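Local coordinates for protein AGR_C_1268p (Agrobacterium tumefaciens str. C58, PDB 2GHS) that probably hydrolyses sugar lactones as a metal-dependent gluconolactonase of the SMP-30/regucalcin family, binding one divalent cation per subunit, at residues A[88-93]-A[106-111]; A[50-55]-A[66-71]; A[133-138]-A[152-157]; A[123-128]-A[169-174]; A[146-151]-A[163-168]. All coordinates share one frame; numbering follows the deposited sequence.

Contact 1: residues A[88-93]-A[106-111]; sequences LPFMGS and ASDDGL. With K (potassium ion), chain B.
The ring of F90 has S107 on one face, with OG toward the rim and CB leaning over the ring. S107 CB is 3.8 Å from the ring centroid of F90, a CH-pi contact. The opposite face has P89 CD over its centre. F90 CG sits between the backbone N and the carbonyl carbon (chi1 48°), and CG and CD1 meet S107. At the root of the ring, F90 CB touches D108 OD1 at 3.4 Å and also meets D109 OD2.

The D108 carboxylate turns back onto M91, a selenomethionine. M91 N donates to D108 OD1 at 2.8 Å, from 44° above the carboxylate plane. D108 N returns a longer bond to M91 O, at 3.2 Å. D108 OD2 lies 3.6 Å from M91 CG. Further along, S93 N donates to A106 O at 2.9 Å. Between these bonds, G92 and S107 form an antiparallel non-hydrogen-bonded pair of the hairpin 92-99/102-107.

S107 also begins a type I turn that ends at G110. Its OG accepts from D109 N, an ST turn, and donates to G110 O. Two bonds therefore fix the hydroxyl that faces F90. A water bridges P89 O and D109 OD2.

D108 O binds the potassium ion at 2.6 Å, with the carbonyls of E128, L131 and N134 as further ligands. D108 OD2 forms a salt bridge with R154. An N-H on one carboxylate oxygen and a cation on the other would be expected to favour the charged form of D108.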
# COMPACT_ATOMS: atom_id res chain seq x y z
N LEU A 88 18.39 -0.54 -2.07
CA LEU A 88 18.19 0.91 -2.04
C LEU A 88 19.02 1.56 -0.94
O LEU A 88 19.29 0.94 0.10
CB LEU A 88 16.72 1.17 -1.73
CG LEU A 88 15.67 0.54 -2.62
CD1 LEU A 88 14.28 0.81 -2.08
CD2 LEU A 88 15.79 1.07 -4.06
N PRO A 89 19.39 2.84 -1.14
CA PRO A 89 20.11 3.58 -0.12
C PRO A 89 19.14 4.25 0.90
O PRO A 89 19.58 5.12 1.63
CB PRO A 89 20.79 4.69 -0.92
CG PRO A 89 19.84 4.96 -2.05
CD PRO A 89 19.09 3.66 -2.32
N PHE A 90 17.85 3.88 0.89
CA PHE A 90 16.86 4.46 1.74
C PHE A 90 15.74 3.43 1.94
O PHE A 90 15.75 2.36 1.28
CB PHE A 90 16.34 5.81 1.20
CG PHE A 90 15.97 5.81 -0.26
CD1 PHE A 90 15.09 4.90 -0.77
CD2 PHE A 90 16.54 6.73 -1.13
CE1 PHE A 90 14.73 4.90 -2.14
CE2 PHE A 90 16.20 6.74 -2.46
CZ PHE A 90 15.31 5.81 -2.98
N MSE A 91 14.80 3.75 2.83
CA MSE A 91 13.67 2.88 3.06
C MSE A 91 12.55 3.29 2.14
O MSE A 91 11.78 4.21 2.44
CB MSE A 91 13.22 2.90 4.55
CG MSE A 91 14.26 2.35 5.47
SE MSE A 91 13.49 2.27 7.28
CE MSE A 91 14.90 1.55 8.20
N GLY A 92 12.47 2.65 0.99
CA GLY A 92 11.35 2.94 0.09
C GLY A 92 10.09 2.31 0.64
O GLY A 92 10.14 1.21 1.16
N SER A 93 8.94 2.99 0.45
CA SER A 93 7.64 2.42 0.82
C SER A 93 6.53 2.51 -0.20
O SER A 93 5.49 1.86 0.01
CB SER A 93 7.15 3.04 2.10
OG SER A 93 6.88 4.42 1.88
N ALA A 106 8.73 6.76 -3.16
CA ALA A 106 8.63 7.52 -1.91
C ALA A 106 9.47 6.78 -0.88
O ALA A 106 9.38 5.58 -0.74
CB ALA A 106 7.20 7.60 -1.44
N SER A 107 10.26 7.53 -0.14
CA SER A 107 11.09 6.96 0.88
C SER A 107 11.16 7.84 2.11
O SER A 107 10.63 8.97 2.12
CB SER A 107 12.50 6.80 0.34
OG SER A 107 13.23 8.03 0.33
N ASP A 108 11.83 7.33 3.14
CA ASP A 108 12.13 8.06 4.36
C ASP A 108 13.00 9.27 4.16
O ASP A 108 13.08 10.13 5.03
CB ASP A 108 12.72 7.13 5.44
CG ASP A 108 14.03 6.42 5.03
OD1 ASP A 108 14.31 6.31 3.82
OD2 ASP A 108 14.74 5.90 5.95
N ASP A 109 13.67 9.34 3.03
CA ASP A 109 14.56 10.44 2.77
C ASP A 109 14.11 11.41 1.66
O ASP A 109 14.83 12.38 1.34
CB ASP A 109 15.96 9.85 2.44
CG ASP A 109 16.60 9.10 3.66
OD1 ASP A 109 16.15 9.29 4.83
OD2 ASP A 109 17.54 8.32 3.42
N GLY A 110 12.90 11.22 1.12
CA GLY A 110 12.38 12.03 0.07
C GLY A 110 11.80 11.20 -1.06
O GLY A 110 11.73 9.96 -0.97
N LEU A 111 11.37 11.90 -2.10
CA LEU A 111 10.82 11.32 -3.30
C LEU A 111 11.88 11.33 -4.40
O LEU A 111 12.50 12.36 -4.66
CB LEU A 111 9.66 12.16 -3.75
CG LEU A 111 8.48 12.17 -2.80
CD1 LEU A 111 7.77 13.50 -2.84
CD2 LEU A 111 7.55 11.06 -3.17
K K B . 12.35 11.30 7.24
O HOH W 1 19.93 7.22 3.39
O HOH W 2 9.65 10.67 6.77

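Contact 2: residues A[50-55]-A[66-71]; sequences LGEGPT and FNILER. With EDO (1,2-ethanediol), chain D.
L50 CG stands anti to the backbone N (chi1 -174°), and the side chain reaches L69. L50 CD2 touches L69 CG at 3.9 Å, and the two side chains cross obliquely. N67 CG is also anti to its backbone N (chi1 -168°), and its OD1 accepts from L50 N at 3.0 Å. This bond is nearly straight and runs along the C=O axis of the amide. L50 is thus held from both ends, because its O accepts from I68 N at 3.0 Å. The E52 chain is bent at chi2. E52 and I68 lie side by side and point the same way, with E52 CB 3.6 Å from I68 CD1.

The backbones form an antiparallel hairpin of strands 51-57 and 62-67. These are two neighbouring strands of a four-stranded blade of the beta-propeller. G51 and N67 make the non-hydrogen-bonded pair. E52 and F66 make the hydrogen-bonded pair, with F66 N to E52 O at 2.8 Å and E52 N to F66 O in return. E52 O also lies in plane at the edge of the F66 ring.

The E52 carboxylate has a partner on each oxygen. G53 N donates to E52 OE1 at 2.9 Å and meets its anti lone pair. E52 OE2 accepts from O2 of an ethanediol at 2.9 Å. E52 is a predicted ligand of the divalent cation. The ethanediol, probably from the crystallisation liquor, also bonds to R135, N137 and N182, all predicted substrate or metal ligands.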
# COMPACT_ATOMS: atom_id res chain seq x y z
N LEU A 50 9.23 -6.73 6.41
CA LEU A 50 8.10 -5.80 6.35
C LEU A 50 7.73 -5.59 4.89
O LEU A 50 8.14 -4.61 4.25
CB LEU A 50 8.42 -4.50 7.09
CG LEU A 50 7.24 -3.51 7.21
CD1 LEU A 50 6.02 -4.18 7.74
CD2 LEU A 50 7.60 -2.30 8.08
N GLY A 51 6.98 -6.55 4.35
CA GLY A 51 6.54 -6.46 2.99
C GLY A 51 5.48 -5.39 2.90
O GLY A 51 4.55 -5.39 3.73
N GLU A 52 5.61 -4.47 1.93
CA GLU A 52 4.66 -3.35 1.81
C GLU A 52 4.65 -2.69 0.44
O GLU A 52 5.54 -2.93 -0.40
CB GLU A 52 4.97 -2.24 2.85
CG GLU A 52 4.10 -2.21 4.13
CD GLU A 52 2.61 -1.79 3.91
OE1 GLU A 52 2.19 -1.63 2.72
OE2 GLU A 52 1.89 -1.64 4.95
N GLY A 53 3.64 -1.85 0.21
CA GLY A 53 3.62 -1.06 -1.00
C GLY A 53 3.56 -1.78 -2.35
O GLY A 53 4.14 -1.27 -3.32
N PRO A 54 2.85 -2.91 -2.45
CA PRO A 54 2.86 -3.62 -3.74
C PRO A 54 2.13 -2.87 -4.83
O PRO A 54 1.14 -2.16 -4.53
CB PRO A 54 2.06 -4.91 -3.45
CG PRO A 54 1.23 -4.57 -2.30
CD PRO A 54 2.03 -3.60 -1.46
N THR A 55 2.58 -3.03 -6.07
CA THR A 55 1.88 -2.44 -7.21
C THR A 55 2.23 -3.25 -8.46
O THR A 55 3.13 -4.11 -8.41
CB THR A 55 2.22 -0.91 -7.34
OG1 THR A 55 1.41 -0.30 -8.36
CG2 THR A 55 3.67 -0.69 -7.67
N PHE A 66 7.99 -3.52 -1.64
CA PHE A 66 9.14 -3.22 -0.85
C PHE A 66 9.29 -4.13 0.36
O PHE A 66 8.32 -4.67 0.88
CB PHE A 66 9.06 -1.76 -0.33
CG PHE A 66 9.06 -0.74 -1.40
CD1 PHE A 66 7.86 -0.32 -1.97
CD2 PHE A 66 10.24 -0.16 -1.81
CE1 PHE A 66 7.85 0.65 -2.98
CE2 PHE A 66 10.26 0.79 -2.81
CZ PHE A 66 9.06 1.19 -3.41
N ASN A 67 10.53 -4.27 0.80
CA ASN A 67 10.88 -4.78 2.14
C ASN A 67 11.40 -3.58 2.90
O ASN A 67 12.57 -3.26 2.80
CB ASN A 67 11.89 -5.89 2.05
CG ASN A 67 12.07 -6.65 3.35
OD1 ASN A 67 11.35 -6.42 4.31
ND2 ASN A 67 13.03 -7.58 3.38
N ILE A 68 10.50 -2.88 3.58
CA ILE A 68 10.77 -1.47 3.96
C ILE A 68 12.04 -1.35 4.79
O ILE A 68 12.97 -0.60 4.44
CB ILE A 68 9.59 -0.82 4.74
CG1 ILE A 68 8.36 -0.65 3.86
CG2 ILE A 68 10.04 0.59 5.27
CD1 ILE A 68 7.22 0.03 4.60
N LEU A 69 12.09 -2.08 5.89
CA LEU A 69 13.14 -1.93 6.89
C LEU A 69 14.49 -2.43 6.39
O LEU A 69 15.50 -2.01 6.89
CB LEU A 69 12.76 -2.66 8.18
CG LEU A 69 11.40 -2.25 8.79
CD1 LEU A 69 11.09 -3.04 10.05
CD2 LEU A 69 11.39 -0.76 9.09
N GLU A 70 14.50 -3.29 5.37
CA GLU A 70 15.76 -3.79 4.78
C GLU A 70 16.19 -3.03 3.50
O GLU A 70 17.18 -3.42 2.84
CB GLU A 70 15.65 -5.28 4.46
CG GLU A 70 15.38 -6.13 5.70
CD GLU A 70 16.63 -6.49 6.50
OE1 GLU A 70 17.65 -5.77 6.43
OE2 GLU A 70 16.57 -7.52 7.21
N ARG A 71 15.45 -2.00 3.13
CA ARG A 71 15.82 -1.12 2.00
C ARG A 71 15.88 -1.90 0.69
O ARG A 71 16.86 -1.81 -0.04
CB ARG A 71 17.12 -0.37 2.28
CG ARG A 71 17.12 0.43 3.55
CD ARG A 71 18.38 1.34 3.69
NE ARG A 71 19.56 0.57 3.30
CZ ARG A 71 20.24 -0.25 4.08
NH1 ARG A 71 20.00 -0.28 5.36
NH2 ARG A 71 21.23 -0.98 3.58
C1 EDO D . 3.43 -0.06 9.34
O1 EDO D . 4.51 -0.04 8.40
C2 EDO D . 2.28 -0.83 8.68
O2 EDO D . 1.83 -0.18 7.47

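Contact 3: residues A[133-138]-A[152-157]. With K (potassium ion), chain B; EDO (1,2-ethanediol), chain D.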
# COMPACT_ATOMS: atom_id res chain seq x y z
N GLY A 133 13.79 11.21 12.37
CA GLY A 133 13.02 10.31 13.20
C GLY A 133 11.77 9.74 12.56
O GLY A 133 11.10 8.89 13.17
N ASN A 134 11.42 10.20 11.34
CA ASN A 134 10.27 9.73 10.64
C ASN A 134 10.64 8.92 9.40
O ASN A 134 11.74 9.11 8.83
CB ASN A 134 9.38 10.92 10.17
CG ASN A 134 8.40 11.42 11.25
OD1 ASN A 134 8.63 11.28 12.47
ND2 ASN A 134 7.28 12.00 10.80
N ARG A 135 9.72 8.08 8.93
CA ARG A 135 9.86 7.36 7.65
C ARG A 135 8.55 7.48 6.87
O ARG A 135 7.52 7.89 7.42
CB ARG A 135 10.25 5.90 7.88
CG ARG A 135 9.22 5.01 8.62
CD ARG A 135 9.64 3.60 8.41
NE ARG A 135 8.77 2.63 9.04
CZ ARG A 135 7.65 2.12 8.55
NH1 ARG A 135 7.14 2.51 7.38
NH2 ARG A 135 6.99 1.19 9.27
N SER A 136 8.62 7.17 5.59
CA SER A 136 7.40 7.06 4.79
C SER A 136 6.71 5.74 5.03
O SER A 136 7.33 4.75 5.39
CB SER A 136 7.63 7.28 3.28
OG SER A 136 8.55 6.33 2.75
N ASN A 137 5.41 5.69 4.75
CA ASN A 137 4.65 4.46 4.89
C ASN A 137 3.76 4.29 3.63
O ASN A 137 4.22 4.43 2.50
CB ASN A 137 3.89 4.44 6.25
CG ASN A 137 3.46 3.02 6.65
OD1 ASN A 137 4.28 2.12 6.61
ND2 ASN A 137 2.17 2.83 7.04
N ASP A 138 2.50 4.02 3.85
CA ASP A 138 1.52 3.72 2.81
C ASP A 138 1.38 4.89 1.82
O ASP A 138 1.36 6.05 2.21
CB ASP A 138 0.19 3.55 3.52
CG ASP A 138 -0.92 3.14 2.59
OD1 ASP A 138 -0.73 2.20 1.75
OD2 ASP A 138 -2.02 3.74 2.71
N MSE A 152 5.35 8.69 9.09
CA MSE A 152 5.12 8.27 10.49
C MSE A 152 6.40 8.36 11.26
O MSE A 152 7.50 8.31 10.69
CB MSE A 152 4.59 6.81 10.53
CG MSE A 152 5.53 5.82 9.92
SE MSE A 152 4.70 4.06 9.99
CE MSE A 152 4.89 3.68 11.86
N GLY A 153 6.31 8.51 12.58
CA GLY A 153 7.52 8.33 13.40
C GLY A 153 7.98 6.90 13.23
O GLY A 153 7.15 5.99 13.08
N ARG A 154 9.29 6.67 13.25
CA ARG A 154 9.80 5.32 13.05
C ARG A 154 9.32 4.35 14.16
O ARG A 154 9.26 3.15 13.90
CB ARG A 154 11.33 5.32 12.98
CG ARG A 154 11.86 5.99 11.73
CD ARG A 154 13.35 6.15 11.75
NE ARG A 154 13.84 6.92 10.60
CZ ARG A 154 14.02 6.39 9.39
NH1 ARG A 154 13.80 5.12 9.15
NH2 ARG A 154 14.46 7.13 8.42
N LYS A 155 9.00 4.86 15.35
CA LYS A 155 8.49 4.05 16.46
C LYS A 155 6.97 4.22 16.61
O LYS A 155 6.41 3.88 17.64
CB LYS A 155 9.21 4.38 17.78
CG LYS A 155 10.73 4.31 17.75
CD LYS A 155 11.35 4.88 19.02
CE LYS A 155 12.88 4.78 19.08
NZ LYS A 155 13.41 5.45 20.31
N ALA A 156 6.33 4.68 15.55
CA ALA A 156 4.91 5.06 15.60
C ALA A 156 4.52 6.04 16.71
O ALA A 156 3.41 5.96 17.27
CB ALA A 156 4.06 3.81 15.66
N GLU A 157 5.41 6.97 17.02
CA GLU A 157 5.16 7.99 18.00
C GLU A 157 3.79 8.64 17.75
O GLU A 157 3.44 8.97 16.62
CB GLU A 157 6.27 9.04 17.92
CG GLU A 157 7.64 8.53 18.44
CD GLU A 157 8.57 7.96 17.37
OE1 GLU A 157 8.08 7.45 16.32
OE2 GLU A 157 9.81 8.00 17.57
K K B . 12.35 11.30 7.24
C1 EDO D . 3.43 -0.06 9.34
O1 EDO D . 4.51 -0.04 8.40
C2 EDO D . 2.28 -0.83 8.68
O2 EDO D . 1.83 -0.18 7.47
O HOH W 3 11.73 7.95 15.73
O HOH W 4 10.10 1.99 11.58
O HOH W 2 9.65 10.67 6.77
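M152, a selenomethionine, lies alongside R135, and both side chains point the same way. M152 SE is anti to CA (chi2 -178°) and sits over one face of the R135 guanidinium, toward its rim. SE is 3.7 Å from R135 NH2 and is about as close to N137 CG. The backbones of the two residues form a hydrogen-bonded antiparallel pair, with R135 N to M152 O at 2.8 Å and M152 N to R135 O.

R135 NH1 donates to N137 OD1 at 3.0 Å and also to S136 O. R135 NH2 donates to ethanediol O1, at the guanidinium edge, at 2.9 Å and almost straight (175°). N137 OD1 accepts from the same O1, and N137 ND2 donates to ethanediol O2. A water joins R135 NE to R154 O.

R154 N donates to G133 O at 2.9 Å. R135 CB lies over a face of the R154 guanidinium, which is turned 58° from that of R135. R154 NE bonds to P132 O.

N134 O binds the potassium ion at 2.8 Å. R135 and N137 are predicted substrate ligands. The shared ethanediol is consistent with a polar pocket at the inner strand of a beta-propeller blade, as in SMP-30 relatives.

Contact 4: residues A[123-128]-A[169-174]. With K (potassium ion), chain B.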
# COMPACT_ATOMS: atom_id res chain seq x y z
N LEU A 123 17.02 12.60 -6.70
CA LEU A 123 16.00 13.32 -5.93
C LEU A 123 15.01 14.08 -6.82
O LEU A 123 15.42 14.79 -7.77
CB LEU A 123 16.62 14.30 -4.94
CG LEU A 123 15.64 15.03 -4.02
CD1 LEU A 123 15.07 14.12 -2.95
CD2 LEU A 123 16.39 16.18 -3.42
N HIS A 124 13.71 13.92 -6.54
CA HIS A 124 12.61 14.59 -7.23
C HIS A 124 12.03 15.72 -6.38
O HIS A 124 11.81 16.84 -6.85
CB HIS A 124 11.52 13.56 -7.55
CG HIS A 124 10.26 14.14 -8.13
ND1 HIS A 124 10.26 14.84 -9.32
CD2 HIS A 124 8.98 14.12 -7.69
CE1 HIS A 124 9.01 15.23 -9.58
NE2 HIS A 124 8.22 14.79 -8.61
N ALA A 125 11.78 15.41 -5.12
CA ALA A 125 11.30 16.38 -4.17
C ALA A 125 11.61 15.94 -2.75
O ALA A 125 11.60 14.77 -2.45
CB ALA A 125 9.79 16.57 -4.35
N GLU A 126 11.87 16.90 -1.87
CA GLU A 126 12.06 16.58 -0.45
C GLU A 126 10.71 16.09 0.15
O GLU A 126 9.65 16.53 -0.26
CB GLU A 126 12.70 17.76 0.32
CG GLU A 126 14.18 17.95 -0.11
CD GLU A 126 15.01 18.97 0.66
OE1 GLU A 126 14.47 19.61 1.59
OE2 GLU A 126 16.22 19.10 0.33
N LEU A 127 10.75 15.19 1.13
CA LEU A 127 9.56 14.75 1.84
C LEU A 127 10.05 14.39 3.22
O LEU A 127 10.70 13.33 3.39
CB LEU A 127 8.93 13.52 1.17
CG LEU A 127 7.64 12.95 1.78
CD1 LEU A 127 6.54 13.93 1.61
CD2 LEU A 127 7.36 11.59 1.13
N GLU A 128 9.81 15.29 4.18
CA GLU A 128 10.34 15.11 5.53
C GLU A 128 11.79 14.70 5.48
O GLU A 128 12.27 13.88 6.28
CB GLU A 128 9.48 14.08 6.28
CG GLU A 128 8.07 14.58 6.52
CD GLU A 128 7.28 13.72 7.50
OE1 GLU A 128 7.79 12.69 7.99
OE2 GLU A 128 6.11 14.08 7.78
N GLY A 169 5.91 17.44 -8.40
CA GLY A 169 7.00 17.73 -7.47
C GLY A 169 6.67 18.69 -6.35
O GLY A 169 7.54 18.99 -5.54
N LYS A 170 5.44 19.20 -6.31
CA LYS A 170 4.97 20.10 -5.28
C LYS A 170 4.29 19.29 -4.17
O LYS A 170 3.33 18.55 -4.41
CB LYS A 170 3.98 21.10 -5.84
CG LYS A 170 3.60 22.17 -4.80
CD LYS A 170 2.63 23.16 -5.40
CE LYS A 170 2.07 24.09 -4.33
NZ LYS A 170 1.42 25.28 -4.95
N VAL A 171 4.82 19.42 -2.96
CA VAL A 171 4.29 18.66 -1.80
C VAL A 171 3.39 19.54 -0.92
O VAL A 171 3.81 20.64 -0.51
CB VAL A 171 5.47 18.08 -0.99
CG1 VAL A 171 4.95 17.30 0.21
CG2 VAL A 171 6.34 17.17 -1.87
N THR A 172 2.16 19.08 -0.66
CA THR A 172 1.15 19.79 0.15
C THR A 172 0.64 18.87 1.27
O THR A 172 0.20 17.75 0.95
CB THR A 172 -0.07 20.18 -0.70
OG1 THR A 172 0.36 21.00 -1.79
CG2 THR A 172 -1.09 20.94 0.12
N LYS A 173 0.71 19.28 2.54
CA LYS A 173 0.19 18.44 3.63
C LYS A 173 -1.35 18.48 3.61
O LYS A 173 -1.94 19.53 3.50
CB LYS A 173 0.72 18.87 5.01
CG LYS A 173 0.39 17.87 6.10
CD LYS A 173 0.84 18.34 7.46
CE LYS A 173 2.29 18.20 7.69
NZ LYS A 173 2.51 18.33 9.16
N LEU A 174 -1.96 17.31 3.66
CA LEU A 174 -3.41 17.16 3.66
C LEU A 174 -3.97 16.92 5.06
O LEU A 174 -4.99 17.51 5.43
CB LEU A 174 -3.84 16.00 2.77
CG LEU A 174 -3.56 16.15 1.29
CD1 LEU A 174 -4.26 15.06 0.53
CD2 LEU A 174 -3.94 17.51 0.76
K K B . 12.35 11.30 7.24
O HOH W 5 10.25 19.21 -6.48
O HOH W 2 9.65 10.67 6.77
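L127 sets CD1 against V171 CG1 at 4.0 Å, and the two side chains cross at about a right angle. The contact joins two sheets of the beta-propeller. Segment 123-128 holds the end of edge strand 121-125 and the loop after it, and segment 169-174 opens strand 170-186 of the next sheet. L127 CG is anti to the backbone N (chi1 -179°), and the branch beyond it reaches V171. The other branch of the valine, V171 CG2, packs on E126 O at 3.7 Å and, less closely, on A125 CB. A125 CB also meets G169 O at 3.5 Å.

H124 and A125 both face L111 of the neighbouring strand, which makes a classic beta bulge. The H124 imidazole reaches G169, with NE2 3.4 Å from G169 CA. Its polar partner is the hydroxyl of Y324, which also bonds to G169 N. The segments are further bridged by a water that donates to H124 O and G169 O.

Beyond the packing, the chain turns to the potassium site. E128 O binds the ion at 2.8 Å. The E128 side chain is extended beyond CG, and OE1 accepts at 3.0 Å from a water that is itself bound to the potassium.

Contact 5: residues A[146-151]-A[163-168]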
# COMPACT_ATOMS: atom_id res chain seq x y z
N ALA A 146 -1.57 12.73 -9.25
CA ALA A 146 -0.99 13.11 -7.96
C ALA A 146 -0.93 11.91 -7.02
O ALA A 146 -1.79 10.99 -7.04
CB ALA A 146 -1.83 14.18 -7.32
N LEU A 147 0.14 11.89 -6.21
CA LEU A 147 0.38 10.83 -5.22
C LEU A 147 -0.17 11.31 -3.88
O LEU A 147 0.03 12.46 -3.52
CB LEU A 147 1.90 10.60 -5.08
CG LEU A 147 2.37 9.65 -3.97
CD1 LEU A 147 1.98 8.21 -4.31
CD2 LEU A 147 3.93 9.76 -3.76
N TRP A 148 -0.79 10.41 -3.12
CA TRP A 148 -0.98 10.61 -1.69
C TRP A 148 0.05 9.69 -1.01
O TRP A 148 0.14 8.49 -1.30
CB TRP A 148 -2.38 10.22 -1.24
CG TRP A 148 -3.47 11.21 -1.48
CD1 TRP A 148 -3.59 12.10 -2.53
CD2 TRP A 148 -4.67 11.33 -0.73
NE1 TRP A 148 -4.77 12.79 -2.44
CE2 TRP A 148 -5.45 12.33 -1.35
CE3 TRP A 148 -5.16 10.70 0.42
CZ2 TRP A 148 -6.69 12.72 -0.85
CZ3 TRP A 148 -6.40 11.10 0.90
CH2 TRP A 148 -7.13 12.10 0.27
N ILE A 149 0.77 10.24 -0.04
CA ILE A 149 1.77 9.50 0.66
C ILE A 149 1.76 9.84 2.15
O ILE A 149 1.73 11.01 2.53
CB ILE A 149 3.17 9.74 0.02
CG1 ILE A 149 4.27 8.96 0.75
CG2 ILE A 149 3.53 11.20 0.01
CD1 ILE A 149 4.17 7.47 0.57
N GLY A 150 1.77 8.79 2.97
CA GLY A 150 1.85 8.87 4.41
C GLY A 150 3.25 8.82 4.96
O GLY A 150 4.15 8.14 4.42
N THR A 151 3.44 9.50 6.09
CA THR A 151 4.69 9.39 6.84
C THR A 151 4.36 9.07 8.30
O THR A 151 3.19 9.21 8.73
CB THR A 151 5.48 10.67 6.82
OG1 THR A 151 4.72 11.69 7.47
CG2 THR A 151 5.87 11.06 5.40
N ILE A 163 -0.26 12.90 6.07
CA ILE A 163 -0.54 12.50 4.69
C ILE A 163 -0.33 13.73 3.84
O ILE A 163 -0.87 14.81 4.11
CB ILE A 163 -1.93 11.90 4.50
CG1 ILE A 163 -1.96 10.57 5.25
CG2 ILE A 163 -2.23 11.68 3.02
CD1 ILE A 163 -3.33 9.89 5.28
N TYR A 164 0.49 13.53 2.81
CA TYR A 164 0.80 14.57 1.81
C TYR A 164 0.29 14.23 0.42
O TYR A 164 0.19 13.06 0.06
CB TYR A 164 2.32 14.74 1.69
CG TYR A 164 3.03 15.13 2.98
CD1 TYR A 164 3.44 14.17 3.88
CD2 TYR A 164 3.29 16.45 3.29
CE1 TYR A 164 4.11 14.51 5.04
CE2 TYR A 164 3.94 16.79 4.45
CZ TYR A 164 4.36 15.81 5.32
OH TYR A 164 5.02 16.18 6.49
N HIS A 165 0.06 15.29 -0.35
CA HIS A 165 -0.30 15.25 -1.76
C HIS A 165 0.90 15.74 -2.52
O HIS A 165 1.49 16.77 -2.14
CB HIS A 165 -1.47 16.20 -1.92
CG HIS A 165 -1.94 16.44 -3.32
ND1 HIS A 165 -1.38 17.39 -4.15
CD2 HIS A 165 -3.02 15.96 -3.98
CE1 HIS A 165 -2.07 17.44 -5.28
NE2 HIS A 165 -3.07 16.58 -5.21
N VAL A 166 1.28 15.00 -3.55
CA VAL A 166 2.44 15.36 -4.39
C VAL A 166 1.98 15.42 -5.86
O VAL A 166 1.49 14.44 -6.40
CB VAL A 166 3.57 14.37 -4.25
CG1 VAL A 166 4.80 14.92 -4.94
CG2 VAL A 166 3.87 14.07 -2.76
N ALA A 167 2.12 16.59 -6.47
CA ALA A 167 1.80 16.74 -7.88
C ALA A 167 2.85 17.58 -8.54
O ALA A 167 3.13 18.70 -8.10
CB ALA A 167 0.49 17.37 -8.02
N LYS A 168 3.49 17.02 -9.56
CA LYS A 168 4.51 17.70 -10.34
C LYS A 168 5.58 18.23 -9.41
O LYS A 168 6.06 19.37 -9.56
CB LYS A 168 3.92 18.82 -11.20
CG LYS A 168 2.82 18.33 -12.11
CD LYS A 168 2.34 19.40 -13.06
CE LYS A 168 1.50 18.78 -14.17
NZ LYS A 168 0.22 18.17 -13.67
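In the antiparallel hairpin 147-153/161-167 of a beta-propeller sheet, L147 pairs with V166 and I149 with Y164. Both are hydrogen-bonded pairs, and W148-H165 lies between them as a non-hydrogen-bonded pair. V166 N donates to L147 O, and Y164 N to I149 O, both at 2.8 Å.

One face carries L147, I149, Y164 and V166. I149 and V166 lie side by side, with their CG2 atoms 4.0 Å apart. L147 and V166 also pack on L111 of the preceding blade.

W148, H165 and I163 occupy the other face. H165 CG is anti to its backbone N (chi1 174°), and the imidazole meets W148 rim to rim, with planes at 62°. W148 NE1 lies in plane at the H165 edge, 3.9 Å from H165 CD2. The other end of the indole places CE3 4.0 Å from I163 CG2. W148 NE1 bonds to G213 O and H165 NE2 to T212 O, which satisfies these buried groups. A146 CB packs on H165 NE2 at 3.4 Å.

T151 and Y164 cross at about a right angle. T151 OG1 sits in plane at the edge of the Y164 ring, 3.8 Å from CE1, and both hydroxyls bond to E128 OE2.

In the fold
The five contacts sit on three successive sheets of the beta-propeller. Contact 2 comes first in the chain, then contact 1, each within its own four-stranded blade, with centres about 10 Å apart. Contacts 3 and 5 share strand 147-153 of the next sheet, and their segments alternate along the chain. Both are nested in the loop closed by contact 4, which ties the blade of contact 1 to that sheet. Contacts 4 and 5 have centres about 7 Å apart. Contacts 1, 3 and 4 meet at the potassium ion, where the sheets join. Contacts 2 and 3 share the ethanediol, near the predicted active site. Inner strand ends thus probably line the substrate and metal pocket.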